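PDB 6G49: protein-glutamine gamma-glutamyltransferase from Pseudomonas aeruginosa PAO1, which catalyses transglutaminase cross-linking of protein glutamine and lysine residues in vitro, is critical for bacterial viability and might serve an essential cell-wall-linked function. Local coordinates for residues L209-H214 with F234-R239; G248-V253 with L300-T305; D192-A197 with V205-Q210. One frame throughout, in Å; residues are numbered along the deposited sequence. Where two conformers were deposited one is given.

Contact 1: L209-H214 with F234-R239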
ATOM      1  N   LEU A 209     -15.726   2.244   1.007  1.00 22.42           N
ATOM      2  CA  LEU A 209     -15.495   0.894   0.473  1.00 23.68           C
ATOM      3  C   LEU A 209     -16.783   0.388  -0.193  1.00 27.75           C
ATOM      4  O   LEU A 209     -16.769  -0.287  -1.235  1.00 25.91           O
ATOM      5  CB  LEU A 209     -15.047  -0.014   1.600  1.00 24.67           C
ATOM      6  CG  LEU A 209     -13.634   0.240   2.087  1.00 24.92           C
ATOM      7  CD1 LEU A 209     -13.387  -0.648   3.308  1.00 26.91           C
ATOM      8  CD2 LEU A 209     -12.629  -0.006   0.957  1.00 24.78           C
ATOM      9  N   GLN A 210     -17.932   0.743   0.389  1.00 25.71           N
ATOM     10  CA  GLN A 210     -19.205   0.309  -0.142  0.59 26.32           C
ATOM     11  C   GLN A 210     -19.450   0.887  -1.539  1.00 25.67           C
ATOM     12  O   GLN A 210     -20.094   0.249  -2.416  1.00 25.44           O
ATOM     13  CB  GLN A 210     -20.329   0.705   0.823  0.59 27.65           C
ATOM     14  CG  GLN A 210     -20.596  -0.337   1.896  0.59 28.21           C
ATOM     15  CD  GLN A 210     -21.865   0.065   2.606  0.59 41.54           C
ATOM     16  OE1 GLN A 210     -22.957  -0.439   2.315  0.59 51.14           O
ATOM     17  NE2 GLN A 210     -21.743   1.065   3.458  0.59 50.73           N
ATOM     18  N   ARG A 211     -18.962   2.094  -1.815  1.00 23.97           N
ATOM     19  CA  ARG A 211     -19.156   2.683  -3.136  1.00 24.60           C
ATOM     20  C   ARG A 211     -18.432   1.837  -4.194  1.00 26.24           C
ATOM     21  O   ARG A 211     -18.912   1.601  -5.316  1.00 24.80           O
ATOM     22  CB  ARG A 211     -18.690   4.141  -3.220  1.00 28.49           C
ATOM     23  CG  ARG A 211     -19.548   5.105  -2.429  1.00 32.29           C
ATOM     24  CD  ARG A 211     -18.929   6.477  -2.574  1.00 35.74           C
ATOM     25  NE  ARG A 211     -18.934   6.968  -3.946  1.00 35.96           N
ATOM     26  CZ  ARG A 211     -19.935   7.679  -4.462  1.00 37.68           C
ATOM     27  NH1 ARG A 211     -20.995   7.961  -3.718  1.00 33.59           N
ATOM     28  NH2 ARG A 211     -19.873   8.076  -5.709  1.00 31.67           N
ATOM     29  N   PHE A 212     -17.229   1.369  -3.868  1.00 22.27           N
ATOM     30  CA  PHE A 212     -16.522   0.567  -4.802  1.00 22.92           C
ATOM     31  C   PHE A 212     -17.225  -0.794  -4.980  1.00 26.49           C
ATOM     32  O   PHE A 212     -17.176  -1.390  -6.040  1.00 27.83           O
ATOM     33  CB  PHE A 212     -15.066   0.350  -4.355  1.00 22.19           C
ATOM     34  CG  PHE A 212     -14.195   1.586  -4.378  1.00 22.18           C
ATOM     35  CD1 PHE A 212     -13.977   2.295  -5.544  1.00 23.00           C
ATOM     36  CD2 PHE A 212     -13.608   2.048  -3.206  1.00 21.10           C
ATOM     37  CE1 PHE A 212     -13.170   3.414  -5.574  1.00 25.62           C
ATOM     38  CE2 PHE A 212     -12.786   3.160  -3.237  1.00 23.62           C
ATOM     39  CZ  PHE A 212     -12.570   3.845  -4.414  1.00 22.95           C
ATOM     40  N   ASN A 213     -17.785  -1.296  -3.892  1.00 23.59           N
ATOM     41  CA  ASN A 213     -18.412  -2.610  -3.922  1.00 24.65           C
ATOM     42  C   ASN A 213     -19.696  -2.574  -4.773  1.00 26.17           C
ATOM     43  O   ASN A 213     -19.913  -3.458  -5.588  1.00 27.40           O
ATOM     44  CB  ASN A 213     -18.699  -3.102  -2.518  1.00 28.66           C
ATOM     45  CG  ASN A 213     -19.151  -4.555  -2.503  1.00 31.67           C
ATOM     46  OD1 ASN A 213     -18.505  -5.421  -3.104  1.00 42.26           O
ATOM     47  ND2 ASN A 213     -20.187  -4.815  -1.741  1.00 38.72           N
ATOM     48  N   HIS A 214     -20.509  -1.542  -4.646  1.00 23.45           N
ATOM     49  CA  HIS A 214     -21.853  -1.515  -5.303  1.00 25.91           C
ATOM     50  C   HIS A 214     -21.871  -0.920  -6.718  1.00 31.96           C
ATOM     51  O   HIS A 214     -22.804  -1.207  -7.485  1.00 33.05           O
ATOM     52  CB  HIS A 214     -22.789  -0.740  -4.398  1.00 27.70           C
ATOM     53  CG  HIS A 214     -23.059  -1.482  -3.133  1.00 35.37           C
ATOM     54  ND1 HIS A 214     -23.382  -0.843  -1.962  1.00 47.43           N
ATOM     55  CD2 HIS A 214     -23.064  -2.799  -2.849  1.00 45.65           C
ATOM     56  CE1 HIS A 214     -23.568  -1.738  -1.015  1.00 39.87           C
ATOM     57  NE2 HIS A 214     -23.353  -2.936  -1.518  1.00 45.16           N
ATOM     58  N   PHE A 234     -11.936   9.010 -12.711  1.00 24.76           N
ATOM     59  CA  PHE A 234     -11.966   7.624 -12.289  1.00 23.32           C
ATOM     60  C   PHE A 234     -13.190   7.327 -11.439  1.00 25.66           C
ATOM     61  O   PHE A 234     -13.896   6.358 -11.690  1.00 24.27           O
ATOM     62  CB  PHE A 234     -10.661   7.236 -11.580  1.00 23.57           C
ATOM     63  CG  PHE A 234     -10.774   5.934 -10.841  1.00 21.50           C
ATOM     64  CD1 PHE A 234     -10.806   4.712 -11.531  1.00 21.07           C
ATOM     65  CD2 PHE A 234     -10.784   5.894  -9.458  1.00 21.09           C
ATOM     66  CE1 PHE A 234     -10.921   3.517 -10.837  1.00 21.94           C
ATOM     67  CE2 PHE A 234     -10.890   4.701  -8.758  1.00 20.23           C
ATOM     68  CZ  PHE A 234     -10.925   3.492  -9.449  1.00 19.96           C
ATOM     69  N   LEU A 235     -13.479   8.102 -10.386  1.00 21.93           N
ATOM     70  CA  LEU A 235     -14.566   7.720  -9.462  1.00 22.62           C
ATOM     71  C   LEU A 235     -15.974   7.830 -10.094  1.00 24.78           C
ATOM     72  O   LEU A 235     -16.849   7.161  -9.630  1.00 25.18           O
ATOM     73  CB  LEU A 235     -14.546   8.627  -8.228  1.00 22.92           C
ATOM     74  CG  LEU A 235     -13.426   8.345  -7.249  1.00 25.73           C
ATOM     75  CD1 LEU A 235     -13.419   9.393  -6.130  1.00 25.95           C
ATOM     76  CD2 LEU A 235     -13.573   6.936  -6.681  1.00 26.13           C
ATOM     77  N   PHE A 236     -16.149   8.801 -10.987  1.00 26.94           N
ATOM     78  CA  PHE A 236     -17.535   9.215 -11.395  1.00 28.54           C
ATOM     79  C   PHE A 236     -17.781   8.993 -12.896  1.00 29.81           C
ATOM     80  O   PHE A 236     -18.932   9.041 -13.305  1.00 32.42           O
ATOM     81  CB  PHE A 236     -17.807  10.669 -11.014  1.00 26.71           C
ATOM     82  CG  PHE A 236     -17.520  10.961  -9.571  1.00 26.67           C
ATOM     83  CD1 PHE A 236     -18.253  10.352  -8.573  1.00 27.35           C
ATOM     84  CD2 PHE A 236     -16.535  11.868  -9.227  1.00 26.98           C
ATOM     85  CE1 PHE A 236     -17.980  10.615  -7.240  1.00 32.92           C
ATOM     86  CE2 PHE A 236     -16.257  12.122  -7.893  1.00 28.52           C
ATOM     87  CZ  PHE A 236     -16.962  11.480  -6.908  1.00 26.41           C
ATOM     88  N   ASP A 237     -16.736   8.834 -13.705  1.00 26.74           N
ATOM     89  CA  ASP A 237     -16.863   8.712 -15.187  1.00 29.36           C
ATOM     90  C   ASP A 237     -16.461   7.312 -15.647  1.00 30.19           C
ATOM     91  O   ASP A 237     -17.323   6.507 -16.027  1.00 33.50           O
ATOM     92  CB  ASP A 237     -16.144   9.843 -15.920  1.00 29.99           C
ATOM     93  CG  ASP A 237     -16.591  11.242 -15.515  1.00 31.99           C
ATOM     94  OD1 ASP A 237     -17.662  11.359 -14.864  1.00 38.37           O
ATOM     95  OD2 ASP A 237     -15.836  12.220 -15.833  1.00 38.00           O
ATOM     96  N   THR A 238     -15.174   6.960 -15.577  1.00 25.32           N
ATOM     97  CA  THR A 238     -14.678   5.714 -16.146  1.00 26.84           C
ATOM     98  C   THR A 238     -14.998   4.538 -15.211  1.00 30.09           C
ATOM     99  O   THR A 238     -15.215   3.409 -15.682  1.00 26.52           O
ATOM    100  CB  THR A 238     -13.194   5.778 -16.512  1.00 29.39           C
ATOM    101  OG1 THR A 238     -12.428   5.787 -15.287  1.00 26.94           O
ATOM    102  CG2 THR A 238     -12.843   6.950 -17.394  1.00 31.17           C
ATOM    103  N   ARG A 239     -14.872   4.734 -13.880  1.00 25.23           N
ATOM    104  CA  ARG A 239     -14.927   3.649 -12.899  1.00 21.20           C
ATOM    105  C   ARG A 239     -14.113   2.451 -13.333  1.00 21.82           C
ATOM    106  O   ARG A 239     -14.494   1.299 -13.099  1.00 25.11           O
ATOM    107  CB  ARG A 239     -16.362   3.276 -12.554  1.00 26.91           C
ATOM    108  CG  ARG A 239     -17.137   4.390 -11.902  1.00 26.40           C
ATOM    109  CD  ARG A 239     -18.468   3.894 -11.392  1.00 29.94           C
ATOM    110  NE  ARG A 239     -19.199   4.810 -10.542  1.00 31.43           N
ATOM    111  CZ  ARG A 239     -19.879   5.857 -10.990  1.00 38.38           C
ATOM    112  NH1 ARG A 239     -19.842   6.146 -12.273  1.00 39.88           N
ATOM    113  NH2 ARG A 239     -20.522   6.651 -10.145  1.00 34.98           N
TER
HETATM  114  O   HOH W   1     -17.877   6.639  -7.123  1.00 32.33           O

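Contact 2: G248-V253 with L300-T305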
ATOM      1  N   GLY A 248      -5.147   5.515  -4.678  1.00 17.63           N
ATOM      2  CA  GLY A 248      -4.966   6.977  -4.767  1.00 17.79           C
ATOM      3  C   GLY A 248      -6.267   7.686  -4.602  1.00 18.29           C
ATOM      4  O   GLY A 248      -6.383   8.653  -3.814  1.00 18.71           O
ATOM      5  N   ALA A 249      -7.336   7.181  -5.237  1.00 18.50           N
ATOM      6  CA  ALA A 249      -8.625   7.865  -5.093  1.00 20.83           C
ATOM      7  C   ALA A 249      -9.178   7.739  -3.692  1.00 18.68           C
ATOM      8  O   ALA A 249      -9.711   8.723  -3.109  1.00 19.89           O
ATOM      9  CB  ALA A 249      -9.653   7.371  -6.080  1.00 20.94           C
ATOM     10  N   MET A 250      -9.038   6.577  -3.058  1.00 18.33           N
ATOM     11  CA  MET A 250      -9.514   6.408  -1.712  0.51 19.85           C
ATOM     12  C   MET A 250      -8.717   7.309  -0.764  1.00 20.66           C
ATOM     13  O   MET A 250      -9.323   7.950   0.125  1.00 20.18           O
ATOM     14  CB  MET A 250      -9.396   4.978  -1.205  0.51 19.97           C
ATOM     15  CG  MET A 250     -10.026   4.756   0.117  0.51 22.89           C
ATOM     16  SD  MET A 250      -9.947   3.008   0.641  0.51 19.52           S
ATOM     17  CE  MET A 250     -10.849   3.046   2.181  0.51 21.02           C
ATOM     18  N   ALA A 251      -7.387   7.335  -0.910  1.00 19.09           N
ATOM     19  CA  ALA A 251      -6.584   8.185  -0.033  1.00 17.77           C
ATOM     20  C   ALA A 251      -6.971   9.664  -0.219  1.00 19.09           C
ATOM     21  O   ALA A 251      -7.059  10.413   0.778  1.00 20.28           O
ATOM     22  CB  ALA A 251      -5.116   7.964  -0.258  1.00 18.76           C
ATOM     23  N   PHE A 252      -7.188  10.087  -1.456  1.00 19.28           N
ATOM     24  CA  PHE A 252      -7.634  11.463  -1.768  1.00 18.90           C
ATOM     25  C   PHE A 252      -8.902  11.797  -0.997  1.00 19.76           C
ATOM     26  O   PHE A 252      -8.957  12.837  -0.303  1.00 18.75           O
ATOM     27  CB  PHE A 252      -7.842  11.648  -3.259  1.00 20.08           C
ATOM     28  CG  PHE A 252      -8.242  13.045  -3.636  1.00 18.79           C
ATOM     29  CD1 PHE A 252      -9.533  13.492  -3.422  1.00 21.11           C
ATOM     30  CD2 PHE A 252      -7.309  13.883  -4.189  1.00 19.41           C
ATOM     31  CE1 PHE A 252      -9.878  14.800  -3.737  1.00 21.92           C
ATOM     32  CE2 PHE A 252      -7.647  15.205  -4.518  1.00 22.08           C
ATOM     33  CZ  PHE A 252      -8.941  15.639  -4.310  1.00 20.21           C
ATOM     34  N   VAL A 253      -9.923  10.947  -1.125  1.00 18.89           N
ATOM     35  CA  VAL A 253     -11.226  11.233  -0.527  1.00 20.65           C
ATOM     36  C   VAL A 253     -11.105  11.256   0.986  1.00 22.33           C
ATOM     37  O   VAL A 253     -11.663  12.139   1.648  1.00 21.37           O
ATOM     38  CB  VAL A 253     -12.317  10.260  -1.006  1.00 20.54           C
ATOM     39  CG1 VAL A 253     -13.635  10.479  -0.266  1.00 26.03           C
ATOM     40  CG2 VAL A 253     -12.516  10.429  -2.476  1.00 20.10           C
ATOM     41  N   LEU A 300      -4.556   1.939  10.381  1.00 20.85           N
ATOM     42  CA  LEU A 300      -5.165   0.707   9.926  1.00 23.66           C
ATOM     43  C   LEU A 300      -5.099   0.658   8.410  1.00 20.39           C
ATOM     44  O   LEU A 300      -5.354   1.656   7.731  1.00 19.15           O
ATOM     45  CB  LEU A 300      -6.621   0.631  10.381  1.00 24.89           C
ATOM     46  CG  LEU A 300      -6.838   0.579  11.911  1.00 26.73           C
ATOM     47  CD1 LEU A 300      -8.314   0.643  12.200  1.00 30.41           C
ATOM     48  CD2 LEU A 300      -6.195  -0.645  12.527  1.00 27.81           C
ATOM     49  N   SER A 301      -4.748  -0.517   7.871  1.00 21.60           N
ATOM     50  CA  SER A 301      -4.633  -0.688   6.439  1.00 22.33           C
ATOM     51  C   SER A 301      -5.950  -1.191   5.868  1.00 22.70           C
ATOM     52  O   SER A 301      -6.652  -1.973   6.499  1.00 25.09           O
ATOM     53  CB  SER A 301      -3.542  -1.682   6.112  1.00 25.02           C
ATOM     54  OG  SER A 301      -2.292  -1.224   6.601  1.00 31.45           O
ATOM     55  N   VAL A 302      -6.259  -0.749   4.658  1.00 20.26           N
ATOM     56  CA  VAL A 302      -7.464  -1.124   3.958  0.67 20.44           C
ATOM     57  C   VAL A 302      -7.130  -1.217   2.465  1.00 20.54           C
ATOM     58  O   VAL A 302      -6.328  -0.466   1.950  1.00 20.86           O
ATOM     59  CB  VAL A 302      -8.607  -0.151   4.246  0.67 24.79           C
ATOM     60  CG1 VAL A 302      -8.353   1.256   3.716  0.67 19.96           C
ATOM     61  CG2 VAL A 302      -9.936  -0.694   3.791  0.67 31.99           C
ATOM     62  N   ASP A 303      -7.804  -2.140   1.766  1.00 21.21           N
ATOM     63  CA  ASP A 303      -7.494  -2.349   0.344  1.00 20.46           C
ATOM     64  C   ASP A 303      -8.761  -2.242  -0.481  1.00 20.48           C
ATOM     65  O   ASP A 303      -9.544  -3.181  -0.529  1.00 20.44           O
ATOM     66  CB  ASP A 303      -6.838  -3.700   0.117  1.00 20.52           C
ATOM     67  CG  ASP A 303      -6.440  -3.890  -1.316  1.00 19.99           C
ATOM     68  OD1 ASP A 303      -6.695  -2.991  -2.158  1.00 22.12           O
ATOM     69  OD2 ASP A 303      -5.794  -4.957  -1.577  1.00 20.32           O
ATOM     70  N   PRO A 304      -9.003  -1.101  -1.150  1.00 19.81           N
ATOM     71  CA  PRO A 304     -10.226  -0.912  -1.913  1.00 21.09           C
ATOM     72  C   PRO A 304     -10.344  -1.886  -3.088  1.00 21.05           C
ATOM     73  O   PRO A 304     -11.462  -2.135  -3.549  1.00 22.11           O
ATOM     74  CB  PRO A 304     -10.169   0.553  -2.397  1.00 22.52           C
ATOM     75  CG  PRO A 304      -8.729   0.917  -2.285  1.00 19.42           C
ATOM     76  CD  PRO A 304      -8.186   0.121  -1.122  1.00 20.97           C
ATOM     77  N   THR A 305      -9.223  -2.406  -3.564  1.00 20.81           N
ATOM     78  CA  THR A 305      -9.201  -3.353  -4.683  0.57 21.36           C
ATOM     79  C   THR A 305     -10.026  -4.572  -4.287  1.00 20.88           C
ATOM     80  O   THR A 305     -10.624  -5.267  -5.119  1.00 22.17           O
ATOM     81  CB  THR A 305      -7.776  -3.795  -5.043  0.57 20.04           C
ATOM     82  OG1 THR A 305      -7.072  -2.687  -5.598  0.57 20.42           O
ATOM     83  CG2 THR A 305      -7.715  -4.928  -6.043  0.57 21.73           C
TER

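Contact 3: D192-A197 with V205-Q210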
ATOM      1  N   ASP A 192     -16.801  15.783   1.413  1.00 26.48           N
ATOM      2  CA  ASP A 192     -17.639  16.672   2.275  1.00 33.08           C
ATOM      3  C   ASP A 192     -18.934  15.993   2.721  1.00 28.47           C
ATOM      4  O   ASP A 192     -19.271  16.052   3.872  1.00 32.35           O
ATOM      5  CB  ASP A 192     -18.048  17.932   1.516  1.00 34.98           C
ATOM      6  CG  ASP A 192     -16.895  18.883   1.301  1.00 47.46           C
ATOM      7  OD1 ASP A 192     -15.856  18.690   1.983  1.00 52.97           O
ATOM      8  OD2 ASP A 192     -17.023  19.784   0.413  1.00 57.58           O
ATOM      9  N   GLU A 193     -19.593  15.334   1.784  1.00 32.63           N
ATOM     10  CA  GLU A 193     -20.857  14.654   2.020  0.50 30.38           C
ATOM     11  C   GLU A 193     -20.592  13.499   2.983  1.00 35.10           C
ATOM     12  O   GLU A 193     -21.328  13.282   3.943  1.00 33.39           O
ATOM     13  CB  GLU A 193     -21.484  14.208   0.691  0.50 32.53           C
ATOM     14  CG  GLU A 193     -21.901  15.363  -0.206  0.50 36.07           C
ATOM     15  CD  GLU A 193     -22.018  15.053  -1.686  0.50 41.10           C
ATOM     16  OE1 GLU A 193     -22.102  13.861  -2.028  0.50 44.90           O
ATOM     17  OE2 GLU A 193     -22.018  16.011  -2.495  0.50 48.06           O
ATOM     18  N   LEU A 194     -19.511  12.733   2.724  1.00 28.08           N
ATOM     19  CA  LEU A 194     -19.228  11.644   3.610  1.00 26.00           C
ATOM     20  C   LEU A 194     -18.909  12.112   5.034  1.00 24.32           C
ATOM     21  O   LEU A 194     -19.277  11.421   5.991  1.00 28.62           O
ATOM     22  CB  LEU A 194     -18.050  10.816   3.062  1.00 26.68           C
ATOM     23  CG  LEU A 194     -18.393   9.917   1.884  1.00 27.34           C
ATOM     24  CD1 LEU A 194     -17.128   9.495   1.151  1.00 30.51           C
ATOM     25  CD2 LEU A 194     -19.170   8.695   2.317  1.00 32.51           C
ATOM     26  N   ARG A 195     -18.132  13.196   5.170  1.00 26.54           N
ATOM     27  CA  ARG A 195     -17.720  13.723   6.469  0.56 27.79           C
ATOM     28  C   ARG A 195     -18.962  14.141   7.284  1.00 32.06           C
ATOM     29  O   ARG A 195     -19.032  13.883   8.484  1.00 30.12           O
ATOM     30  CB  ARG A 195     -16.807  14.934   6.264  0.56 27.50           C
ATOM     31  CG  ARG A 195     -16.261  15.584   7.532  0.56 29.92           C
ATOM     32  CD  ARG A 195     -15.369  16.783   7.209  0.56 32.57           C
ATOM     33  NE  ARG A 195     -14.453  17.125   8.297  0.56 32.78           N
ATOM     34  CZ  ARG A 195     -13.256  17.684   8.137  0.56 30.48           C
ATOM     35  NH1 ARG A 195     -12.892  18.169   6.966  0.56 27.38           N
ATOM     36  NH2 ARG A 195     -12.424  17.745   9.153  0.56 30.85           N
ATOM     37  N   GLN A 196     -19.900  14.777   6.604  1.00 32.45           N
ATOM     38  CA  GLN A 196     -21.184  15.228   7.228  1.00 38.93           C
ATOM     39  C   GLN A 196     -22.028  14.022   7.636  1.00 40.11           C
ATOM     40  O   GLN A 196     -22.684  14.101   8.642  1.00 39.32           O
ATOM     41  CB  GLN A 196     -21.968  16.134   6.271  1.00 41.37           C
ATOM     42  CG  GLN A 196     -21.294  17.489   6.031  1.00 58.21           C
ATOM     43  CD  GLN A 196     -20.774  18.186   7.276  1.00 78.30           C
ATOM     44  OE1 GLN A 196     -19.565  18.267   7.519  1.00 71.56           O
ATOM     45  NE2 GLN A 196     -21.683  18.715   8.084  1.00 80.47           N
ATOM     46  N   ALA A 197     -21.989  12.921   6.869  1.00 34.54           N
ATOM     47  CA  ALA A 197     -22.781  11.748   7.154  1.00 34.09           C
ATOM     48  C   ALA A 197     -22.144  10.828   8.193  1.00 37.44           C
ATOM     49  O   ALA A 197     -22.876  10.060   8.804  1.00 35.29           O
ATOM     50  CB  ALA A 197     -23.073  10.996   5.891  1.00 38.15           C
ATOM     51  N   VAL A 205     -14.843   5.271   6.241  1.00 23.42           N
ATOM     52  CA  VAL A 205     -14.046   4.319   5.442  1.00 21.58           C
ATOM     53  C   VAL A 205     -14.977   3.222   4.911  1.00 23.23           C
ATOM     54  O   VAL A 205     -14.938   2.856   3.718  1.00 23.29           O
ATOM     55  CB  VAL A 205     -12.909   3.747   6.287  1.00 22.31           C
ATOM     56  CG1 VAL A 205     -12.311   2.492   5.624  1.00 26.42           C
ATOM     57  CG2 VAL A 205     -11.856   4.825   6.477  1.00 22.51           C
ATOM     58  N   ALA A 206     -15.814   2.655   5.778  1.00 24.70           N
ATOM     59  CA  ALA A 206     -16.773   1.597   5.310  1.00 25.84           C
ATOM     60  C   ALA A 206     -17.708   2.104   4.218  1.00 28.40           C
ATOM     61  O   ALA A 206     -17.957   1.387   3.249  1.00 26.51           O
ATOM     62  CB  ALA A 206     -17.543   1.037   6.493  1.00 28.95           C
ATOM     63  N   ALA A 207     -18.208   3.337   4.328  1.00 24.67           N
ATOM     64  CA  ALA A 207     -19.116   3.876   3.351  1.00 27.54           C
ATOM     65  C   ALA A 207     -18.393   4.046   2.002  1.00 30.09           C
ATOM     66  O   ALA A 207     -18.955   3.770   0.903  1.00 27.01           O
ATOM     67  CB  ALA A 207     -19.708   5.180   3.848  1.00 29.87           C
ATOM     68  N   LEU A 208     -17.114   4.483   2.063  1.00 25.89           N
ATOM     69  CA  LEU A 208     -16.370   4.623   0.864  1.00 26.16           C
ATOM     70  C   LEU A 208     -16.098   3.255   0.208  1.00 23.92           C
ATOM     71  O   LEU A 208     -16.204   3.129  -1.033  1.00 26.82           O
ATOM     72  CB  LEU A 208     -15.083   5.386   1.224  1.00 23.72           C
ATOM     73  CG  LEU A 208     -14.178   5.819   0.100  1.00 26.19           C
ATOM     74  CD1 LEU A 208     -14.906   6.501  -1.035  1.00 26.31           C
ATOM     75  CD2 LEU A 208     -13.090   6.760   0.645  1.00 27.35           C
ATOM     76  N   LEU A 209     -15.726   2.244   1.007  1.00 22.42           N
ATOM     77  CA  LEU A 209     -15.495   0.894   0.473  1.00 23.68           C
ATOM     78  C   LEU A 209     -16.783   0.388  -0.193  1.00 27.75           C
ATOM     79  O   LEU A 209     -16.769  -0.287  -1.235  1.00 25.91           O
ATOM     80  CB  LEU A 209     -15.047  -0.014   1.600  1.00 24.67           C
ATOM     81  CG  LEU A 209     -13.634   0.240   2.087  1.00 24.92           C
ATOM     82  CD1 LEU A 209     -13.387  -0.648   3.308  1.00 26.91           C
ATOM     83  CD2 LEU A 209     -12.629  -0.006   0.957  1.00 24.78           C
ATOM     84  N   GLN A 210     -17.932   0.743   0.389  1.00 25.71           N
ATOM     85  CA  GLN A 210     -19.205   0.309  -0.142  0.59 26.32           C
ATOM     86  C   GLN A 210     -19.450   0.887  -1.539  1.00 25.67           C
ATOM     87  O   GLN A 210     -20.094   0.249  -2.416  1.00 25.44           O
ATOM     88  CB  GLN A 210     -20.329   0.705   0.823  0.59 27.65           C
ATOM     89  CG  GLN A 210     -20.596  -0.337   1.896  0.59 28.21           C
ATOM     90  CD  GLN A 210     -21.865   0.065   2.606  0.59 41.54           C
ATOM     91  OE1 GLN A 210     -22.957  -0.439   2.315  0.59 51.14           O
ATOM     92  NE2 GLN A 210     -21.743   1.065   3.458  0.59 50.73           N
TER

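Contact 1: L209-H214 with F234-R239
Phe212 and Arg211, neighbours on helix 201-214, meet Leu235, Phe234 and Phe236 of helix 230-238 in the transglutaminase-like core of the periplasmic domain. The two helical segments run nearly parallel, their directions 20° apart, but their axes come no closer than 12.0 Å, so long side chains must span the gap. Phenylalanine suits this buried position: with CG anti to the carbonyl carbon (chi1 -68°), its rigid ring reaches across, and CE1 touches Leu235 CD2 at 3.7 Å. The same carbon lies 4.1 Å from Phe234 CE2, where the side chains cross at about a right angle. Tyr246 and Phe217 each meet both Phe212 and Phe234, making an aromatic cluster that leads toward the probable active-site residues Cys243 and Asp303.

Partly exposed Arg211 suits its place because its long chain carries a polar end across the gap. Its chain bends at the third torsion, and NH2 comes to the edge of the Phe236 ring, near its plane, 3.5 Å from CE1. Because NH2 lies at the ring edge and not over its face, this is not a cation-pi contact; the two planes are 70° apart. The Phe236 ring is backed on one face by its own neighbour, Leu235 CB. Glu215 makes a salt bridge with Arg239 and a long, weak ion pair with Arg211, so that it gathers both arginines, whose NH2 atoms are 4.7 Å apart. One water joins the helices: it accepts from Arg211 NH2 at 2.8 Å and donates to Leu235 O, also at 2.8 Å.

Contact 2: G248-V253 with L300-T305
A fully extended Met250, its CG anti to the backbone N (chi1 -173°) and the rest of the chain straight beyond CG, reaches out from helix 243-256 to Val302 and Pro304. Val302 turns CG1 between its own backbone N and carbonyl carbon (chi1 65°), on the side from which the methionine arrives. This is the meeting of the central helix with a strand of the sheet in the papain-like transglutaminase fold: helix 243-256 starts at Cys243, the nucleophile by similarity, and strand 298-302 leads into Asp303, a further active-site residue by similarity.

Methionine suits the place because its unbranched chain can carry a large, polarisable sulfur and a methyl group away from the helix to two separate apolar targets. SD rests beside the proline ring, 3.8 Å from both Pro304 CG and Pro304 CD. CE goes on to Val302, where it is modelled 3.4 Å from CG1; the tightness of that approach is doubtful, since both residues were deposited in two conformers. No hydrogen bond links the segments. Val205, Leu208 and Leu209 of helix 201-214 also pack on Met250, and Leu209 touches Val302 as well.

Between the two apolar residues, Asp303 directs its CB away from the helix, so Val302 and Pro304 face the helix while Asp303 points to the probable catalytic site. Asp303 OD2 is hydrogen-bonded to His287 NE2 and Tyr72 OH, consistent with a Cys-His-Asp triad. The other oxygen closes an Asx turn, which helps to fix the carboxylate's rotation: Thr305 N donates to Asp303 OD1 at 3.0 Å, from above the carboxylate plane.

Contact 3: D192-A197 with V205-Q210
The backbone hydrogen bond from Leu209 N to Val205 O, 2.9 Å long, belongs to the helical turn that presents Ala207 and Leu208 to Leu194. Its neighbour, Gln210 N to Ala206 O, is also 2.9 Å. Bonds of this i to i+4 kind run within both segments, and none crosses between them; the contact itself is apolar.

Leu194 carries it alone from the first helix, its two branches dividing the work. With CG beside the backbone N and anti to the carbonyl carbon (chi1 -75°), the fork of the side chain faces helix 201-214. CD2 packs against the methyl of Ala207, 3.9 Å from CB. CD1 reaches Leu208 more loosely, 4.3 Å from its CD1. A small alanine suits the point of nearest backbone approach, where the CA atoms of Leu194 and Ala207 are 7.8 Å apart, while the longer leucines meet beside it in the buried interior.

Helices 185-197 and 201-214 are consecutive helices of the transglutaminase-like region, joined by a short connection. Helix 243-256 packs against both: Val253 touches Leu194, and Leu254 touches Val205.

From the N terminus, contact 3 comes first: 192-197 returns to 205-210 across a loop of only seven residues. Contact 1 starts where contact 3 ends, sharing Leu209 and Gln210, and closes a 19-residue loop that brings helix 230-238 alongside helix 201-214. Contact 2 follows in series, spanning 46 residues, more than half of them strand, to bind helix 243-256 to the end of strand 298-302. None encloses or crosses another in sequence, yet in space they adjoin. Helix 201-214 belongs to contacts 1 and 3 and also touches contact 2: Leu209 and Phe212 both pack on Pro304, joining the helical layer to the end of the strand beside the probable catalytic residues.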